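Local atomic coordinates of chitinase (Paenibacillus sp. FPU-7, PDB entry 5GZT), a protein that probably hydrolyses internal beta-1,4 linkages between N-acetylglucosamine units in chitin and chitodextrins, as an endo-acting chitinase with two family 18 glycoside hydrolase regions. Residues S512-K515 with L516-N520. Numbering follows the deposited sequence.
Sequences STVK and LYLNN
Thr-513 and Tyr-517, one helical turn apart, run alongside each other off the same face of the helix, the methyl CG2 of Thr-513 resting 3.9 Å from CD1 of the Tyr-517 ring. Across the CA-CB bond CG2 stands opposite the Thr-513 backbone N, which turns it forward along the helix to the ring, while OG1 bonds back to the carbonyl of Ser-509. Threonine suits this buried place because one branch packs and the other finds a backbone acceptor. The ring also presents its edge to the Thr-513 carbonyl, whose O lies in the ring plane 3.3 Å from CD1; that same O accepts the Tyr-517 N-H at 2.9 Å. At the far end of the ring, OH hydrogen-bonds to the carbonyl of Gly-458. A phenylalanine here would probably still fill the space but leave the Gly-458 carbonyl without this hydroxyl partner. Val-514 and Leu-518 make a second such pair, with CG1 of Val-514 3.9 Å from CD1 of Leu-518. Compact valine suits its buried place, touching Leu-481 and Val-529; Leu-518, more exposed, is long enough to touch both Val-514 and Leu-527. Lys-515 belongs on the exposed side, where its extended chain carries NZ back to a salt bridge with Asp-511. At the C-terminal end, ND2 of Asn-520 donates to the carbonyl O of Leu-516 at 2.9 Å, from above the carbonyl plane. Successive i to i+4 bonds, the straightest from Leu-518 N to Val-514 O (171°), mark an amphipathic alpha-helix laid against strands 478-481 and 527-532, typical of the outer helices of the family 18 TIM barrel.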
loop_
_atom_site.group_PDB
_atom_site.type_symbol
_atom_site.label_atom_id
_atom_site.label_comp_id
_atom_site.label_asym_id
_atom_site.label_seq_id
_atom_site.Cartn_x
_atom_site.Cartn_y
_atom_site.Cartn_z
ATOM N N SER B 512 -15.201 -13.434 -3.450
ATOM C CA SER B 512 -16.047 -13.416 -4.644
ATOM C C SER B 512 -15.514 -12.471 -5.694
ATOM O O SER B 512 -15.526 -12.829 -6.876
ATOM C CB SER B 512 -17.526 -13.170 -4.333
ATOM O OG SER B 512 -17.790 -11.800 -3.997
ATOM N N THR B 513 -14.991 -11.315 -5.286
ATOM C CA THR B 513 -14.476 -10.352 -6.233
ATOM C C THR B 513 -13.179 -10.774 -6.892
ATOM O O THR B 513 -12.989 -10.632 -8.128
ATOM C CB THR B 513 -14.312 -8.967 -5.588
ATOM O OG1 THR B 513 -15.575 -8.609 -5.011
ATOM C CG2 THR B 513 -13.956 -7.922 -6.585
ATOM N N VAL B 514 -12.255 -11.260 -6.095
ATOM C CA VAL B 514 -11.002 -11.688 -6.587
ATOM C C VAL B 514 -11.227 -12.865 -7.549
ATOM O O VAL B 514 -10.556 -12.924 -8.583
ATOM C CB VAL B 514 -10.043 -12.083 -5.472
ATOM C CG1 VAL B 514 -8.828 -12.822 -6.024
ATOM C CG2 VAL B 514 -9.597 -10.819 -4.670
ATOM N N LYS B 515 -12.207 -13.722 -7.259
ATOM C CA LYS B 515 -12.478 -14.886 -8.097
ATOM C C LYS B 515 -13.055 -14.365 -9.449
ATOM O O LYS B 515 -12.707 -14.896 -10.477
ATOM C CB LYS B 515 -13.428 -15.836 -7.436
ATOM C CG LYS B 515 -12.760 -16.694 -6.389
ATOM C CD LYS B 515 -13.829 -17.484 -5.600
ATOM C CE LYS B 515 -13.114 -18.418 -4.669
ATOM N NZ LYS B 515 -13.845 -19.095 -3.579
ATOM N N LEU B 516 -13.900 -13.338 -9.413
ATOM C CA LEU B 516 -14.448 -12.739 -10.614
ATOM C C LEU B 516 -13.356 -12.162 -11.490
ATOM O O LEU B 516 -13.316 -12.417 -12.707
ATOM C CB LEU B 516 -15.526 -11.693 -10.312
ATOM C CG LEU B 516 -16.009 -10.761 -11.429
ATOM C CD1 LEU B 516 -16.953 -11.509 -12.427
ATOM C CD2 LEU B 516 -16.732 -9.580 -10.812
ATOM N N TYR B 517 -12.446 -11.435 -10.897
ATOM C CA TYR B 517 -11.374 -10.823 -11.622
ATOM C C TYR B 517 -10.409 -11.883 -12.203
ATOM O O TYR B 517 -10.086 -11.825 -13.424
ATOM C CB TYR B 517 -10.639 -9.740 -10.811
ATOM C CG TYR B 517 -11.328 -8.412 -10.876
ATOM C CD1 TYR B 517 -12.553 -8.205 -10.249
ATOM C CD2 TYR B 517 -10.812 -7.381 -11.657
ATOM C CE1 TYR B 517 -13.262 -7.038 -10.416
ATOM C CE2 TYR B 517 -11.503 -6.226 -11.811
ATOM C CZ TYR B 517 -12.711 -6.047 -11.186
ATOM O OH TYR B 517 -13.344 -4.802 -11.322
ATOM N N LEU B 518 -9.989 -12.850 -11.378
ATOM C CA LEU B 518 -9.105 -13.913 -11.864
ATOM C C LEU B 518 -9.781 -14.702 -13.028
ATOM O O LEU B 518 -9.148 -15.030 -13.991
ATOM C CB LEU B 518 -8.720 -14.875 -10.779
ATOM C CG LEU B 518 -7.875 -14.423 -9.592
ATOM C CD1 LEU B 518 -7.816 -15.555 -8.586
ATOM C CD2 LEU B 518 -6.476 -14.052 -10.004
ATOM N N ASN B 519 -11.067 -14.923 -12.917
ATOM C CA ASN B 519 -11.842 -15.587 -13.924
ATOM C C ASN B 519 -11.966 -14.832 -15.244
ATOM O O ASN B 519 -12.330 -15.447 -16.250
ATOM C CB ASN B 519 -13.252 -15.882 -13.382
ATOM C CG ASN B 519 -13.291 -17.155 -12.477
ATOM O OD1 ASN B 519 -12.345 -17.956 -12.464
ATOM N ND2 ASN B 519 -14.390 -17.333 -11.716
ATOM N N ASN B 520 -11.714 -13.530 -15.239
ATOM C CA ASN B 520 -11.656 -12.743 -16.461
ATOM C C ASN B 520 -10.226 -12.544 -16.994
ATOM O O ASN B 520 -9.993 -11.740 -17.866
ATOM C CB ASN B 520 -12.345 -11.411 -16.216
ATOM C CG ASN B 520 -13.835 -11.512 -16.306
ATOM O OD1 ASN B 520 -14.380 -11.544 -17.400
ATOM N ND2 ASN B 520 -14.523 -11.555 -15.155
#